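Local coordinates for uncharacterized protein (Bacteroides uniformis, PDB 4JPQ), which is of unknown function but probably binds carbohydrate as a member of a carbohydrate-binding module family, at residues E33-D38 against V51-A56; L64-K69 against W155-V160; R101-E106 against F166-V171. All blocks are in the same frame, centred on the assembly; numbering follows the deposited sequence.

Contact 1. Residues E33-D38 against V51-A56; sequences EFQPLD and VSFRIA
The Phe34 ring has the side chain of Arg54 over one face. Arg54 CD sits 3.8 Å from the centroid of that ring, in a CH-pi contact displaced toward the rim. Phe34 CZ lies over one face of the Arg54 guanidinium, whose plane is turned 23° from the ring. Phe53 O meets the edge of the Phe34 ring. The Phe53 ring carries Gln35 CB over one face, 4.0 Å from its centroid, and has Pro36 O near its edge. The first torsion of Phe53 (chi1 75°) helps this contact by setting CG between the backbone N and the carbonyl carbon, from where the ring runs beside Gln35.

This is the antiparallel pairing of the short strand 35-36 with strand 50-57, within the beta-rich fold of a family 9 carbohydrate-binding module. Gln35 and Phe53 form the hydrogen-bonded pair. Gln35 N donates to Phe53 O at 2.7 Å, and Phe53 N donates back to Gln35 O at 2.9 Å. Pro36 and Ser52 follow as a non-hydrogen-bonded pair. Beyond them Leu37 N donates to Val51 O at 3.1 Å, and a water bridges Leu37 O and Val51 N. Leu37 and Val51 lie side by side, with CB of Leu37 4.1 Å from CG1 of Val51. Arg54 NH1 forms a salt bridge with Asp28 OD1, and Arg54 NE bonds to His65 ND1.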
# COMPACT_ATOMS: atom_id res chain seq x y z
N GLU A 33 -9.62 7.25 11.34
CA GLU A 33 -8.64 8.35 11.32
C GLU A 33 -7.44 8.09 10.41
O GLU A 33 -7.04 6.95 10.20
CB GLU A 33 -8.07 8.60 12.74
CG GLU A 33 -7.91 10.07 13.10
CD GLU A 33 -9.23 10.73 13.47
OE1 GLU A 33 -10.28 10.06 13.48
OE2 GLU A 33 -9.22 11.94 13.77
N PHE A 34 -6.83 9.18 9.93
CA PHE A 34 -5.61 9.12 9.10
C PHE A 34 -4.36 9.01 9.97
O PHE A 34 -4.31 9.54 11.07
CB PHE A 34 -5.49 10.31 8.15
CG PHE A 34 -6.48 10.28 7.02
CD1 PHE A 34 -6.28 9.44 5.93
CD2 PHE A 34 -7.62 11.08 7.06
CE1 PHE A 34 -7.20 9.39 4.89
CE2 PHE A 34 -8.55 11.04 6.02
CZ PHE A 34 -8.34 10.19 4.93
N GLN A 35 -3.36 8.33 9.43
CA GLN A 35 -2.06 8.10 10.06
C GLN A 35 -1.02 8.73 9.14
O GLN A 35 -1.10 8.54 7.92
CB GLN A 35 -1.77 6.58 10.12
CG GLN A 35 -2.89 5.71 10.68
CD GLN A 35 -3.27 6.09 12.08
OE1 GLN A 35 -4.43 6.35 12.38
NE2 GLN A 35 -2.28 6.16 12.96
N PRO A 36 -0.04 9.46 9.70
CA PRO A 36 0.98 10.03 8.82
C PRO A 36 1.97 8.96 8.33
O PRO A 36 2.29 8.02 9.07
CB PRO A 36 1.66 11.08 9.71
CG PRO A 36 1.50 10.57 11.09
CD PRO A 36 0.27 9.71 11.12
N LEU A 37 2.41 9.10 7.08
CA LEU A 37 3.43 8.24 6.44
C LEU A 37 4.53 9.25 6.09
O LEU A 37 4.54 9.82 5.00
CB LEU A 37 2.83 7.55 5.22
CG LEU A 37 3.57 6.38 4.57
CD1 LEU A 37 2.68 5.76 3.49
CD2 LEU A 37 4.92 6.76 3.99
N ASP A 38 5.42 9.50 7.06
CA ASP A 38 6.40 10.57 6.95
C ASP A 38 7.78 10.29 7.55
O ASP A 38 8.48 11.23 7.97
CB ASP A 38 5.78 11.85 7.59
CG ASP A 38 5.55 11.72 9.10
OD1 ASP A 38 5.49 10.56 9.61
OD2 ASP A 38 5.41 12.78 9.77
N VAL A 51 2.13 12.95 2.95
CA VAL A 51 1.36 11.72 2.70
C VAL A 51 0.75 11.17 3.99
O VAL A 51 1.40 11.14 5.03
CB VAL A 51 2.25 10.63 2.05
CG1 VAL A 51 1.47 9.33 1.80
CG2 VAL A 51 2.85 11.15 0.74
N SER A 52 -0.51 10.74 3.90
CA SER A 52 -1.20 10.09 5.00
C SER A 52 -2.00 8.91 4.45
O SER A 52 -2.27 8.82 3.24
CB SER A 52 -2.09 11.08 5.76
OG SER A 52 -3.17 11.52 4.97
N PHE A 53 -2.35 7.99 5.34
CA PHE A 53 -3.14 6.82 4.98
C PHE A 53 -4.06 6.38 6.12
O PHE A 53 -3.96 6.89 7.22
CB PHE A 53 -2.21 5.66 4.60
CG PHE A 53 -1.54 5.01 5.78
CD1 PHE A 53 -0.45 5.61 6.39
CD2 PHE A 53 -1.99 3.78 6.27
CE1 PHE A 53 0.17 5.01 7.48
CE2 PHE A 53 -1.37 3.17 7.35
CZ PHE A 53 -0.29 3.79 7.96
N ARG A 54 -4.96 5.44 5.82
CA ARG A 54 -5.82 4.85 6.84
C ARG A 54 -6.29 3.49 6.39
O ARG A 54 -6.36 3.20 5.20
CB ARG A 54 -7.00 5.72 7.21
CG ARG A 54 -7.92 6.07 6.07
CD ARG A 54 -9.08 6.89 6.55
NE ARG A 54 -9.92 7.31 5.44
CZ ARG A 54 -11.00 8.09 5.54
NH1 ARG A 54 -11.46 8.52 6.72
NH2 ARG A 54 -11.68 8.41 4.45
N ILE A 55 -6.61 2.67 7.38
CA ILE A 55 -6.92 1.29 7.15
C ILE A 55 -8.05 0.77 8.05
O ILE A 55 -8.19 1.18 9.20
CB ILE A 55 -5.61 0.46 7.31
CG1 ILE A 55 -5.82 -1.00 6.86
CG2 ILE A 55 -5.03 0.57 8.74
CD1 ILE A 55 -4.56 -1.83 6.85
N ALA A 56 -8.84 -0.14 7.49
CA ALA A 56 -9.95 -0.80 8.20
C ALA A 56 -10.23 -2.14 7.54
O ALA A 56 -9.53 -2.49 6.58
CB ALA A 56 -11.18 0.07 8.14
O HOH W 1 4.59 12.87 4.83

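Contact 2. Residues L64-K69 against W155-V160; sequences LHYKVK and WELVMV
Leu64 pairs with selenomethionine Met159, and its CD1 touches Met159 CE at 3.9 Å. Their backbones exchange two hydrogen bonds. His65 comes next, on the opposite face of the sheet. Its NE2 donates to Glu156 OE1 at 3.0 Å. The oxygen lies in the ring plane, but the donor stands above the carboxylate plane, and the N-H...O angle is 146°. CG of His65 is set anti to the backbone N (chi1 -179°). His65 CD2 meets Val158 CG2 at 3.5 Å. Tyr66 forms a second hydrogen-bonded pair, with Leu157. Its CE1 packs on Met159 CE at 3.7 Å. Lys67 lies alongside Glu156, with CG of Lys67 3.8 Å from the carboxylate carbon CD. Val68 and Trp155 also exchange two backbone hydrogen bonds. Val68 CB lies over the indole face, 3.7 Å from the centroid of the Trp155 five-membered ring, a CH-pi contact. Trp155 NE1 bonds to Glu70.

The strands are antiparallel neighbours; 61-70 also pairs with 50-57, and 152-162 with 136-139. Leu64 and Tyr66 touch both strand 89-95 and strand 178-186. Leu157 touches 89-95, and Val68 and Trp155 touch 178-186.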
# COMPACT_ATOMS: atom_id res chain seq x y z
N LEU A 64 -7.82 0.12 2.27
CA LEU A 64 -6.75 1.13 2.37
C LEU A 64 -7.10 2.38 1.60
O LEU A 64 -7.60 2.27 0.49
CB LEU A 64 -5.46 0.64 1.74
CG LEU A 64 -4.63 -0.43 2.40
CD1 LEU A 64 -3.48 -0.78 1.47
CD2 LEU A 64 -4.12 0.07 3.73
N HIS A 65 -6.77 3.54 2.18
CA HIS A 65 -7.01 4.83 1.58
C HIS A 65 -5.79 5.70 1.86
O HIS A 65 -5.48 5.95 3.02
CB HIS A 65 -8.29 5.45 2.16
CG HIS A 65 -8.64 6.78 1.58
ND1 HIS A 65 -9.08 7.84 2.34
CD2 HIS A 65 -8.57 7.24 0.31
CE1 HIS A 65 -9.29 8.89 1.56
NE2 HIS A 65 -8.99 8.55 0.33
N TYR A 66 -5.09 6.10 0.80
CA TYR A 66 -3.92 6.96 0.85
C TYR A 66 -4.28 8.33 0.32
O TYR A 66 -5.02 8.42 -0.67
CB TYR A 66 -2.82 6.43 -0.07
CG TYR A 66 -2.18 5.14 0.32
CD1 TYR A 66 -2.70 3.92 -0.11
CD2 TYR A 66 -1.00 5.12 1.09
CE1 TYR A 66 -2.09 2.71 0.23
CE2 TYR A 66 -0.39 3.92 1.43
CZ TYR A 66 -0.93 2.72 1.00
OH TYR A 66 -0.35 1.53 1.33
N LYS A 67 -3.71 9.38 0.92
CA LYS A 67 -3.82 10.77 0.44
C LYS A 67 -2.39 11.28 0.26
O LYS A 67 -1.56 11.11 1.14
CB LYS A 67 -4.56 11.65 1.44
CG LYS A 67 -6.06 11.41 1.53
CD LYS A 67 -6.70 12.10 2.73
CE LYS A 67 -6.57 13.62 2.73
NZ LYS A 67 -7.36 14.20 3.86
N VAL A 68 -2.11 11.91 -0.88
CA VAL A 68 -0.78 12.42 -1.23
C VAL A 68 -0.82 13.86 -1.77
O VAL A 68 -1.77 14.23 -2.45
CB VAL A 68 -0.17 11.53 -2.34
CG1 VAL A 68 1.19 12.05 -2.79
CG2 VAL A 68 -0.06 10.09 -1.87
N LYS A 69 0.21 14.65 -1.44
CA LYS A 69 0.45 15.98 -2.02
C LYS A 69 1.96 16.04 -2.32
O LYS A 69 2.76 16.02 -1.38
CB LYS A 69 0.01 17.14 -1.12
CG LYS A 69 -0.05 18.49 -1.86
CD LYS A 69 -0.54 19.67 -1.02
CE LYS A 69 0.50 20.11 0.00
NZ LYS A 69 0.14 21.41 0.63
N TRP A 155 -3.47 13.98 -4.80
CA TRP A 155 -4.19 12.79 -5.26
C TRP A 155 -4.47 11.83 -4.14
O TRP A 155 -3.86 11.93 -3.08
CB TRP A 155 -3.47 12.09 -6.42
CG TRP A 155 -2.07 11.63 -6.15
CD1 TRP A 155 -0.95 12.40 -6.17
CD2 TRP A 155 -1.64 10.29 -5.92
NE1 TRP A 155 0.16 11.62 -5.92
CE2 TRP A 155 -0.24 10.32 -5.76
CE3 TRP A 155 -2.29 9.05 -5.82
CZ2 TRP A 155 0.51 9.18 -5.51
CZ3 TRP A 155 -1.54 7.91 -5.56
CH2 TRP A 155 -0.15 7.98 -5.41
N GLU A 156 -5.42 10.94 -4.39
CA GLU A 156 -5.85 9.92 -3.45
C GLU A 156 -5.99 8.59 -4.17
O GLU A 156 -6.25 8.55 -5.37
CB GLU A 156 -7.18 10.29 -2.80
CG GLU A 156 -7.21 11.69 -2.20
CD GLU A 156 -8.46 12.00 -1.39
OE1 GLU A 156 -9.28 11.10 -1.15
OE2 GLU A 156 -8.61 13.18 -0.97
N LEU A 157 -5.82 7.51 -3.41
CA LEU A 157 -5.86 6.15 -3.94
C LEU A 157 -6.39 5.17 -2.92
O LEU A 157 -6.08 5.30 -1.74
CB LEU A 157 -4.47 5.73 -4.41
CG LEU A 157 -4.31 4.33 -5.03
CD1 LEU A 157 -3.32 4.35 -6.17
CD2 LEU A 157 -3.94 3.24 -4.02
N VAL A 158 -7.14 4.17 -3.41
CA VAL A 158 -7.78 3.16 -2.60
C VAL A 158 -7.51 1.78 -3.13
O VAL A 158 -7.49 1.58 -4.34
CB VAL A 158 -9.31 3.38 -2.58
CG1 VAL A 158 -10.08 2.18 -2.03
CG2 VAL A 158 -9.63 4.63 -1.78
N MSE A 159 -7.32 0.84 -2.21
CA MSE A 159 -7.15 -0.57 -2.50
C MSE A 159 -8.09 -1.33 -1.60
O MSE A 159 -8.12 -1.08 -0.39
CB MSE A 159 -5.72 -1.05 -2.23
CG MSE A 159 -4.73 -0.55 -3.27
SE MSE A 159 -3.02 -1.48 -3.04
CE MSE A 159 -1.92 -0.13 -2.10
N VAL A 160 -8.86 -2.24 -2.18
CA VAL A 160 -9.75 -3.15 -1.43
C VAL A 160 -9.12 -4.54 -1.67
O VAL A 160 -9.21 -5.09 -2.76
CB VAL A 160 -11.19 -3.09 -1.95
CG1 VAL A 160 -12.09 -4.03 -1.15
CG2 VAL A 160 -11.70 -1.67 -1.89

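Contact 3. Residues R101-E106 against F166-V171; sequences RYYNFE and FFQHSV
One phenol oxygen, Tyr103 OH, reaches into a turn and takes part in two hydrogen bonds there. Gln168 N donates to it at 2.8 Å, with an N-H...O angle of 141°. His169 ND1 lies 2.7 Å from Tyr103 OH, and either of the two could be the donor. Both nitrogens lie near the plane of the Tyr103 ring, at its edge. These bonds fix the position of the hydroxyl. Phe166 over the ring face and Phe167 at its edge are likely to limit turning of the ring.

The segment 166-171 is loop, between strands 152-162 and 178-186, and Phe166 to His169 form a type I beta turn. The turn is closed by His169 N bonding to Phe166 O at 2.9 Å. Tyr103 comes from strand 102-108, so the contact ties this loop to a strand of the sheet. Its CG stands anti to the carbonyl carbon (chi1 -63°), on a CB that points toward the turn. The tyrosine belongs to an aromatic cluster with Phe166, Phe167 and His169.

Phe166 CD1 stands over one face of the Tyr103 ring, 3.5 Å from Tyr103 CD1, with the two ring planes 52° apart. Phe167 makes an offset edge-to-face pair with Tyr103, whose edge points to the Phe167 face. The Tyr103 and His169 rings meet at their rims, neither over the other's face. A phenylalanine in place of Tyr103 would probably leave Gln168 N and His169 ND1 without this shared partner, so the turn would lose its polar tie to the strand.

Phe105 CE1 touches Phe166 CE1 at 4.1 Å, at the edge of the Phe105 ring. Arg101 packs by its aliphatic chain. Arg101 CB meets His169 CE1 at 3.8 Å, and its CD lies near Gln168 OE1.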
# COMPACT_ATOMS: atom_id res chain seq x y z
N ARG A 101 6.84 -15.75 4.89
CA ARG A 101 6.26 -15.27 3.65
C ARG A 101 5.54 -13.93 3.87
O ARG A 101 4.90 -13.72 4.91
CB ARG A 101 5.26 -16.27 3.07
CG ARG A 101 5.86 -17.56 2.55
CD ARG A 101 4.73 -18.28 1.77
NE ARG A 101 4.85 -19.74 1.62
CZ ARG A 101 5.32 -20.41 0.55
NH1 ARG A 101 5.80 -19.79 -0.54
NH2 ARG A 101 5.33 -21.75 0.58
N TYR A 102 5.69 -13.04 2.90
CA TYR A 102 5.03 -11.71 2.92
C TYR A 102 4.60 -11.35 1.50
O TYR A 102 5.04 -11.99 0.53
CB TYR A 102 5.93 -10.61 3.50
CG TYR A 102 7.06 -10.19 2.60
CD1 TYR A 102 8.25 -10.94 2.53
CD2 TYR A 102 6.94 -9.05 1.80
CE1 TYR A 102 9.29 -10.56 1.67
CE2 TYR A 102 7.97 -8.67 0.93
CZ TYR A 102 9.14 -9.42 0.88
OH TYR A 102 10.13 -9.02 0.03
N TYR A 103 3.78 -10.30 1.43
CA TYR A 103 3.25 -9.78 0.19
C TYR A 103 3.54 -8.29 0.07
O TYR A 103 3.64 -7.60 1.08
CB TYR A 103 1.74 -9.95 0.17
CG TYR A 103 1.28 -11.38 0.20
CD1 TYR A 103 1.10 -12.06 1.41
CD2 TYR A 103 0.99 -12.06 -0.99
CE1 TYR A 103 0.65 -13.37 1.43
CE2 TYR A 103 0.53 -13.37 -0.98
CZ TYR A 103 0.36 -14.03 0.23
OH TYR A 103 -0.08 -15.33 0.26
N ASN A 104 3.68 -7.81 -1.16
CA ASN A 104 3.85 -6.38 -1.43
C ASN A 104 2.84 -5.96 -2.50
O ASN A 104 2.81 -6.55 -3.58
CB ASN A 104 5.28 -6.01 -1.84
CG ASN A 104 5.80 -6.80 -3.02
OD1 ASN A 104 5.75 -8.01 -3.00
ND2 ASN A 104 6.28 -6.12 -4.06
N PHE A 105 2.01 -4.98 -2.15
CA PHE A 105 1.01 -4.42 -3.03
C PHE A 105 1.50 -3.02 -3.36
O PHE A 105 1.48 -2.15 -2.50
CB PHE A 105 -0.35 -4.34 -2.32
CG PHE A 105 -0.91 -5.67 -1.93
CD1 PHE A 105 -0.51 -6.28 -0.75
CD2 PHE A 105 -1.85 -6.31 -2.73
CE1 PHE A 105 -1.03 -7.51 -0.38
CE2 PHE A 105 -2.37 -7.54 -2.36
CZ PHE A 105 -1.97 -8.14 -1.19
N GLU A 106 1.97 -2.83 -4.59
CA GLU A 106 2.49 -1.54 -5.04
C GLU A 106 1.55 -1.06 -6.13
O GLU A 106 1.28 -1.79 -7.08
CB GLU A 106 3.92 -1.70 -5.56
CG GLU A 106 4.86 -2.35 -4.54
CD GLU A 106 6.31 -2.44 -4.97
OE1 GLU A 106 6.73 -1.75 -5.91
OE2 GLU A 106 7.07 -3.22 -4.35
N PHE A 166 -4.32 -13.07 -0.75
CA PHE A 166 -3.10 -13.63 -0.16
C PHE A 166 -2.93 -15.02 -0.81
O PHE A 166 -3.12 -16.06 -0.18
CB PHE A 166 -3.21 -13.70 1.35
CG PHE A 166 -3.31 -12.36 2.03
CD1 PHE A 166 -2.33 -11.39 1.81
CD2 PHE A 166 -4.32 -12.09 2.94
CE1 PHE A 166 -2.40 -10.16 2.45
CE2 PHE A 166 -4.38 -10.87 3.60
CZ PHE A 166 -3.43 -9.89 3.34
N PHE A 167 -2.51 -14.98 -2.08
CA PHE A 167 -2.51 -16.14 -2.98
C PHE A 167 -1.66 -17.35 -2.63
O PHE A 167 -1.87 -18.42 -3.21
CB PHE A 167 -2.29 -15.71 -4.45
CG PHE A 167 -0.91 -15.17 -4.77
CD1 PHE A 167 -0.60 -13.83 -4.58
CD2 PHE A 167 0.05 -15.99 -5.33
CE1 PHE A 167 0.66 -13.33 -4.89
CE2 PHE A 167 1.32 -15.51 -5.66
CZ PHE A 167 1.62 -14.17 -5.43
N GLN A 168 -0.71 -17.17 -1.71
CA GLN A 168 0.11 -18.26 -1.18
C GLN A 168 -0.37 -18.77 0.20
O GLN A 168 0.34 -19.54 0.84
CB GLN A 168 1.57 -17.83 -1.08
CG GLN A 168 2.22 -17.43 -2.40
CD GLN A 168 3.65 -16.92 -2.23
OE1 GLN A 168 4.00 -16.35 -1.19
NE2 GLN A 168 4.47 -17.12 -3.24
N HIS A 169 -1.57 -18.36 0.64
CA HIS A 169 -2.16 -18.77 1.94
C HIS A 169 -3.65 -19.08 1.84
O HIS A 169 -4.29 -18.75 0.84
CB HIS A 169 -1.97 -17.66 2.99
CG HIS A 169 -0.55 -17.39 3.34
ND1 HIS A 169 0.27 -16.57 2.60
CD2 HIS A 169 0.21 -17.83 4.37
CE1 HIS A 169 1.47 -16.52 3.14
NE2 HIS A 169 1.46 -17.28 4.22
N SER A 170 -4.18 -19.72 2.89
CA SER A 170 -5.61 -20.02 3.01
C SER A 170 -6.13 -19.21 4.19
O SER A 170 -6.53 -19.75 5.21
CB SER A 170 -5.83 -21.52 3.23
OG SER A 170 -5.45 -22.24 2.08
N VAL A 171 -6.10 -17.89 4.04
CA VAL A 171 -6.54 -16.97 5.09
C VAL A 171 -8.07 -16.90 4.97
O VAL A 171 -8.60 -16.61 3.90
CB VAL A 171 -5.88 -15.56 4.99
CG1 VAL A 171 -6.21 -14.72 6.21
CG2 VAL A 171 -4.37 -15.68 4.88

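From the N terminus, contact 1 comes first and closes a short loop, bringing strand 50-57 back alongside 33-38. Contact 2 opens after it, so the two are in series. They still touch: strands 50-57 and 61-70 are neighbours, and Ser52 O and Lys67 N are probably hydrogen-bonded. Contact 2 spans a long stretch of chain, joining 64-69 to 155-160. Contact 3 opens inside that span at 101-106 and closes beyond it at 166-171, so the two cross. It holds the loop after strand 152-162 against strand 102-108. Met159 SE of contact 2 packs against Phe105 CB. Contacts 1 and 3 lie on opposite sides of the chain's centre without touching.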